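Local coordinates for outer protein YopM (Yersinia pestis, PDB 1JL5) that probably acts as a leucine-rich-repeat effector that alters host cell physiology and promotes bacterial survival in host tissues, at residues Leu132-Leu146 against Phe154-Leu168. Numbering follows the deposited sequence.
Sequences LLEYLGVSNNQLEKL and FLKIIDVDNNSLKKL. With CA (calcium ion), chain D.
Phe-154 opens the contact between consecutive leucine-rich repeats, LRR 4 and LRR 5, its CE2 lying 3.6 Å from Leu-132 CD2. Lys-156 N and Ile-157 N both donate to Glu-134 O, the second bond nearly straight at 173°. Here the parallel pairing of strands 135-137 and 157-159 begins, and Ile-157 O, Leu-136 O and Asp-159 O continue the bonding. Ile-157 sets CG2 over one face of the Tyr-135 ring, a CH-pi contact 3.9 Å from the centroid and 16° off its normal. Asp-159 directs its carboxylate onward along the chain, where OD1 accepts from Asp-161 N in an Asx turn. On the interior side, Val-160 CG1 wedges between Val-138 CG2 and the methyls of Leu-146, 3.3 Å from Leu-146 CD1, tighter than usual carbon contact. Asn-162 OD1 binds a calcium ion at 2.4 Å, with three waters also around the metal. Asn-163 belongs to the row of inward-turned asparagines characteristic of leucine-rich repeats, its CG anti to the carbonyl carbon (chi1 -87°). Its ND2 donates to Val-160 O and, at 2.8 Å, to Val-138 O. That second carbonyl is gripped from opposite faces of its plane, by Asn-163 ND2 and Asn-141 ND2, the latter also bonded to Val-118 O. Finally, Leu-165 CD1 meets Leu-146 CD1 at 3.6 Å, the side chains crossing at about a right angle.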
loop_
_atom_site.group_PDB
_atom_site.type_symbol
_atom_site.label_atom_id
_atom_site.label_comp_id
_atom_site.label_asym_id
_atom_site.label_seq_id
_atom_site.Cartn_x
_atom_site.Cartn_y
_atom_site.Cartn_z
ATOM N N LEU A 132 -25.475 -30.628 25.466
ATOM C CA LEU A 132 -24.648 -29.861 26.388
ATOM C C LEU A 132 -23.756 -28.821 25.721
ATOM O O LEU A 132 -22.934 -28.190 26.387
ATOM C CB LEU A 132 -23.773 -30.811 27.205
ATOM C CG LEU A 132 -24.495 -31.960 27.915
ATOM C CD1 LEU A 132 -23.476 -32.782 28.687
ATOM C CD2 LEU A 132 -25.560 -31.409 28.851
ATOM N N LEU A 133 -23.913 -28.628 24.418
ATOM C CA LEU A 133 -23.068 -27.674 23.727
ATOM C C LEU A 133 -23.104 -26.286 24.357
ATOM O O LEU A 133 -24.153 -25.653 24.470
ATOM C CB LEU A 133 -23.446 -27.582 22.248
ATOM C CG LEU A 133 -22.277 -27.057 21.407
ATOM C CD1 LEU A 133 -21.122 -28.045 21.511
ATOM C CD2 LEU A 133 -22.697 -26.866 19.960
ATOM N N GLU A 134 -21.934 -25.831 24.777
ATOM C CA GLU A 134 -21.775 -24.525 25.390
ATOM C C GLU A 134 -21.122 -23.584 24.391
ATOM O O GLU A 134 -21.419 -22.389 24.347
ATOM C CB GLU A 134 -20.892 -24.637 26.629
ATOM C CG GLU A 134 -21.570 -25.284 27.817
ATOM C CD GLU A 134 -20.596 -25.593 28.929
ATOM O OE1 GLU A 134 -19.499 -24.996 28.942
ATOM O OE2 GLU A 134 -20.929 -26.431 29.793
ATOM N N TYR A 135 -20.224 -24.138 23.589
ATOM C CA TYR A 135 -19.510 -23.356 22.600
ATOM C C TYR A 135 -19.672 -23.971 21.221
ATOM O O TYR A 135 -19.309 -25.127 20.992
ATOM C CB TYR A 135 -18.030 -23.286 22.976
ATOM C CG TYR A 135 -17.205 -22.328 22.145
ATOM C CD1 TYR A 135 -17.100 -22.478 20.764
ATOM C CD2 TYR A 135 -16.510 -21.280 22.747
ATOM C CE1 TYR A 135 -16.322 -21.610 20.001
ATOM C CE2 TYR A 135 -15.728 -20.407 21.994
ATOM C CZ TYR A 135 -15.640 -20.579 20.623
ATOM O OH TYR A 135 -14.872 -19.718 19.873
ATOM N N LEU A 136 -20.240 -23.196 20.308
ATOM C CA LEU A 136 -20.429 -23.643 18.943
ATOM C C LEU A 136 -19.541 -22.787 18.051
ATOM O O LEU A 136 -19.940 -21.711 17.607
ATOM C CB LEU A 136 -21.887 -23.491 18.516
ATOM C CG LEU A 136 -22.175 -23.880 17.065
ATOM C CD1 LEU A 136 -21.809 -25.334 16.840
ATOM C CD2 LEU A 136 -23.638 -23.642 16.753
ATOM N N GLY A 137 -18.327 -23.267 17.813
ATOM C CA GLY A 137 -17.390 -22.549 16.973
ATOM C C GLY A 137 -17.350 -23.181 15.601
ATOM O O GLY A 137 -16.660 -24.178 15.390
ATOM N N VAL A 138 -18.096 -22.603 14.668
ATOM C CA VAL A 138 -18.156 -23.119 13.308
ATOM C C VAL A 138 -17.921 -22.003 12.304
ATOM O O VAL A 138 -18.439 -22.029 11.189
ATOM C CB VAL A 138 -19.522 -23.747 13.026
ATOM C CG1 VAL A 138 -19.728 -24.966 13.909
ATOM C CG2 VAL A 138 -20.612 -22.723 13.288
ATOM N N SER A 139 -17.141 -21.014 12.706
ATOM C CA SER A 139 -16.865 -19.908 11.817
ATOM C C SER A 139 -16.054 -20.427 10.646
ATOM O O SER A 139 -15.443 -21.494 10.723
ATOM C CB SER A 139 -16.075 -18.819 12.539
ATOM O OG SER A 139 -14.783 -19.284 12.875
ATOM N N ASN A 140 -16.063 -19.672 9.555
ATOM C CA ASN A 140 -15.299 -20.043 8.386
ATOM C C ASN A 140 -15.616 -21.441 7.902
ATOM O O ASN A 140 -14.756 -22.316 7.835
ATOM C CB ASN A 140 -13.816 -19.912 8.690
ATOM C CG ASN A 140 -13.444 -18.508 9.083
ATOM O OD1 ASN A 140 -13.706 -17.566 8.342
ATOM N ND2 ASN A 140 -12.836 -18.354 10.253
ATOM N N ASN A 141 -16.878 -21.641 7.576
ATOM C CA ASN A 141 -17.333 -22.903 7.052
ATOM C C ASN A 141 -18.262 -22.536 5.929
ATOM O O ASN A 141 -18.227 -21.408 5.443
ATOM C CB ASN A 141 -18.038 -23.712 8.139
ATOM C CG ASN A 141 -17.071 -24.567 8.923
ATOM O OD1 ASN A 141 -16.582 -25.574 8.419
ATOM N ND2 ASN A 141 -16.769 -24.162 10.150
ATOM N N GLN A 142 -19.087 -23.477 5.504
ATOM C CA GLN A 142 -20.003 -23.208 4.418
ATOM C C GLN A 142 -21.402 -23.508 4.886
ATOM O O GLN A 142 -22.248 -23.944 4.112
ATOM C CB GLN A 142 -19.641 -24.076 3.217
ATOM C CG GLN A 142 -18.301 -23.720 2.608
ATOM C CD GLN A 142 -17.785 -24.795 1.681
ATOM O OE1 GLN A 142 -18.488 -25.239 0.776
ATOM N NE2 GLN A 142 -16.550 -25.225 1.908
ATOM N N LEU A 143 -21.639 -23.271 6.169
ATOM C CA LEU A 143 -22.945 -23.527 6.741
ATOM C C LEU A 143 -23.982 -22.709 5.999
ATOM O O LEU A 143 -23.886 -21.486 5.922
ATOM C CB LEU A 143 -22.942 -23.174 8.223
ATOM C CG LEU A 143 -21.940 -23.979 9.049
ATOM C CD1 LEU A 143 -22.042 -23.559 10.499
ATOM C CD2 LEU A 143 -22.218 -25.472 8.899
ATOM N N GLU A 144 -24.958 -23.400 5.429
ATOM C CA GLU A 144 -26.019 -22.749 4.677
ATOM C C GLU A 144 -27.112 -22.425 5.668
ATOM O O GLU A 144 -27.879 -21.485 5.493
ATOM C CB GLU A 144 -26.553 -23.697 3.611
ATOM C CG GLU A 144 -25.459 -24.461 2.898
ATOM C CD GLU A 144 -25.391 -24.136 1.429
ATOM O OE1 GLU A 144 -25.336 -22.934 1.090
ATOM O OE2 GLU A 144 -25.387 -25.083 0.618
ATOM N N LYS A 145 -27.169 -23.230 6.720
ATOM C CA LYS A 145 -28.150 -23.052 7.765
ATOM C C LYS A 145 -27.599 -23.682 9.022
ATOM O O LYS A 145 -26.672 -24.481 8.974
ATOM C CB LYS A 145 -29.481 -23.710 7.375
ATOM C CG LYS A 145 -29.372 -25.178 7.001
ATOM C CD LYS A 145 -30.690 -25.698 6.429
ATOM C CE LYS A 145 -30.547 -27.124 5.906
ATOM N NZ LYS A 145 -31.804 -27.642 5.281
ATOM N N LEU A 146 -28.154 -23.293 10.157
ATOM C CA LEU A 146 -27.718 -23.834 11.425
ATOM C C LEU A 146 -28.833 -24.695 11.976
ATOM O O LEU A 146 -29.999 -24.492 11.650
ATOM C CB LEU A 146 -27.432 -22.707 12.415
ATOM C CG LEU A 146 -26.162 -21.883 12.224
ATOM C CD1 LEU A 146 -26.161 -20.734 13.222
ATOM C CD2 LEU A 146 -24.939 -22.764 12.420
ATOM N N PHE A 154 -27.359 -24.837 27.144
ATOM C CA PHE A 154 -26.044 -24.424 27.606
ATOM C C PHE A 154 -25.233 -23.706 26.541
ATOM O O PHE A 154 -24.074 -23.371 26.765
ATOM C CB PHE A 154 -25.281 -25.652 28.100
ATOM C CG PHE A 154 -26.075 -26.503 29.043
ATOM C CD1 PHE A 154 -26.296 -26.093 30.354
ATOM C CD2 PHE A 154 -26.652 -27.690 28.605
ATOM C CE1 PHE A 154 -27.083 -26.851 31.214
ATOM C CE2 PHE A 154 -27.440 -28.456 29.458
ATOM C CZ PHE A 154 -27.657 -28.035 30.764
ATOM N N LEU A 155 -25.840 -23.482 25.382
ATOM C CA LEU A 155 -25.148 -22.801 24.298
ATOM C C LEU A 155 -24.894 -21.360 24.704
ATOM O O LEU A 155 -25.808 -20.536 24.690
ATOM C CB LEU A 155 -25.989 -22.817 23.024
ATOM C CG LEU A 155 -25.322 -23.404 21.780
ATOM C CD1 LEU A 155 -26.076 -22.945 20.552
ATOM C CD2 LEU A 155 -23.868 -22.985 21.709
ATOM N N LYS A 156 -23.653 -21.059 25.062
ATOM C CA LYS A 156 -23.285 -19.714 25.481
ATOM C C LYS A 156 -22.625 -18.937 24.348
ATOM O O LYS A 156 -22.885 -17.750 24.159
ATOM C CB LYS A 156 -22.326 -19.781 26.673
ATOM C CG LYS A 156 -22.886 -20.484 27.899
ATOM C CD LYS A 156 -21.798 -20.712 28.943
ATOM C CE LYS A 156 -22.294 -21.607 30.084
ATOM N NZ LYS A 156 -23.012 -22.828 29.595
ATOM N N ILE A 157 -21.764 -19.610 23.597
ATOM C CA ILE A 157 -21.068 -18.966 22.498
ATOM C C ILE A 157 -21.376 -19.626 21.165
ATOM O O ILE A 157 -21.184 -20.826 20.992
ATOM C CB ILE A 157 -19.530 -18.989 22.697
ATOM C CG1 ILE A 157 -19.133 -18.158 23.916
ATOM C CG2 ILE A 157 -18.838 -18.434 21.462
ATOM C CD1 ILE A 157 -19.352 -18.852 25.215
ATOM N N ILE A 158 -21.877 -18.832 20.229
ATOM C CA ILE A 158 -22.167 -19.317 18.896
ATOM C C ILE A 158 -21.313 -18.476 17.971
ATOM O O ILE A 158 -21.487 -17.260 17.879
ATOM C CB ILE A 158 -23.643 -19.119 18.472
ATOM C CG1 ILE A 158 -24.546 -20.162 19.131
ATOM C CG2 ILE A 158 -23.764 -19.251 16.957
ATOM C CD1 ILE A 158 -24.523 -20.124 20.620
ATOM N N ASP A 159 -20.369 -19.121 17.308
ATOM C CA ASP A 159 -19.528 -18.427 16.364
ATOM C C ASP A 159 -19.762 -19.098 15.029
ATOM O O ASP A 159 -19.199 -20.152 14.749
ATOM C CB ASP A 159 -18.057 -18.545 16.741
ATOM C CG ASP A 159 -17.163 -17.784 15.791
ATOM O OD1 ASP A 159 -17.683 -17.245 14.787
ATOM O OD2 ASP A 159 -15.946 -17.721 16.043
ATOM N N VAL A 160 -20.627 -18.498 14.225
ATOM C CA VAL A 160 -20.928 -19.021 12.906
ATOM C C VAL A 160 -20.468 -17.980 11.902
ATOM O O VAL A 160 -20.948 -17.920 10.774
ATOM C CB VAL A 160 -22.422 -19.271 12.735
ATOM C CG1 VAL A 160 -22.875 -20.333 13.724
ATOM C CG2 VAL A 160 -23.189 -17.979 12.944
ATOM N N ASP A 161 -19.533 -17.148 12.341
ATOM C CA ASP A 161 -18.987 -16.113 11.491
ATOM C C ASP A 161 -18.427 -16.732 10.224
ATOM O O ASP A 161 -17.942 -17.859 10.229
ATOM C CB ASP A 161 -17.885 -15.350 12.229
ATOM C CG ASP A 161 -17.108 -14.420 11.314
ATOM O OD1 ASP A 161 -16.298 -14.922 10.505
ATOM O OD2 ASP A 161 -17.313 -13.189 11.397
ATOM N N ASN A 162 -18.523 -15.990 9.133
ATOM C CA ASN A 162 -18.006 -16.432 7.855
ATOM C C ASN A 162 -18.557 -17.781 7.411
ATOM O O ASN A 162 -17.854 -18.792 7.376
ATOM C CB ASN A 162 -16.483 -16.486 7.908
ATOM C CG ASN A 162 -15.857 -16.281 6.552
ATOM O OD1 ASN A 162 -16.321 -16.830 5.554
ATOM N ND2 ASN A 162 -14.790 -15.490 6.506
ATOM N N ASN A 163 -19.833 -17.781 7.079
ATOM C CA ASN A 163 -20.496 -18.970 6.599
ATOM C C ASN A 163 -21.439 -18.483 5.528
ATOM O O ASN A 163 -21.274 -17.381 5.021
ATOM C CB ASN A 163 -21.249 -19.657 7.735
ATOM C CG ASN A 163 -20.367 -20.603 8.501
ATOM O OD1 ASN A 163 -20.021 -21.666 7.998
ATOM N ND2 ASN A 163 -19.973 -20.219 9.709
ATOM N N SER A 164 -22.419 -19.294 5.169
ATOM C CA SER A 164 -23.361 -18.882 4.149
ATOM C C SER A 164 -24.751 -18.892 4.737
ATOM O O SER A 164 -25.715 -19.288 4.089
ATOM C CB SER A 164 -23.269 -19.819 2.953
ATOM O OG SER A 164 -21.950 -19.792 2.443
ATOM N N LEU A 165 -24.845 -18.450 5.983
ATOM C CA LEU A 165 -26.121 -18.409 6.669
ATOM C C LEU A 165 -26.976 -17.266 6.147
ATOM O O LEU A 165 -26.550 -16.112 6.126
ATOM C CB LEU A 165 -25.894 -18.258 8.174
ATOM C CG LEU A 165 -25.083 -19.411 8.775
ATOM C CD1 LEU A 165 -24.824 -19.150 10.244
ATOM C CD2 LEU A 165 -25.839 -20.722 8.583
ATOM N N LYS A 166 -28.180 -17.608 5.703
ATOM C CA LYS A 166 -29.121 -16.623 5.187
ATOM C C LYS A 166 -29.956 -16.201 6.383
ATOM O O LYS A 166 -30.506 -15.102 6.424
ATOM C CB LYS A 166 -30.024 -17.244 4.123
ATOM C CG LYS A 166 -29.285 -17.739 2.885
ATOM C CD LYS A 166 -28.919 -16.605 1.935
ATOM C CE LYS A 166 -30.159 -15.994 1.286
ATOM N NZ LYS A 166 -29.814 -14.955 0.268
ATOM N N LYS A 167 -30.041 -17.093 7.362
ATOM C CA LYS A 167 -30.802 -16.829 8.567
ATOM C C LYS A 167 -30.198 -17.569 9.743
ATOM O O LYS A 167 -29.512 -18.572 9.573
ATOM C CB LYS A 167 -32.258 -17.287 8.388
ATOM C CG LYS A 167 -32.976 -16.598 7.242
ATOM C CD LYS A 167 -34.444 -16.997 7.154
ATOM C CE LYS A 167 -35.156 -16.165 6.091
ATOM N NZ LYS A 167 -36.622 -16.417 6.040
ATOM N N LEU A 168 -30.428 -17.040 10.935
ATOM C CA LEU A 168 -29.948 -17.669 12.149
ATOM C C LEU A 168 -31.174 -18.204 12.848
ATOM O O LEU A 168 -32.197 -17.529 12.915
ATOM C CB LEU A 168 -29.267 -16.664 13.073
ATOM C CG LEU A 168 -27.894 -16.144 12.674
ATOM C CD1 LEU A 168 -27.383 -15.227 13.774
ATOM C CD2 LEU A 168 -26.939 -17.319 12.458
HETATM CA CA CA D . -16.942 -15.883 3.389
HETATM O O HOH W 1 -26.587 -26.512 25.002
HETATM O O HOH W 2 -19.131 -19.426 3.328
HETATM O O HOH W 3 -29.515 -19.988 6.625
HETATM O O HOH W 4 -29.778 -21.182 10.012
HETATM O O HOH W 5 -19.087 -15.927 4.393
HETATM O O HOH W 6 -14.427 -15.135 2.273
HETATM O O HOH W 7 -16.263 -18.225 2.848
#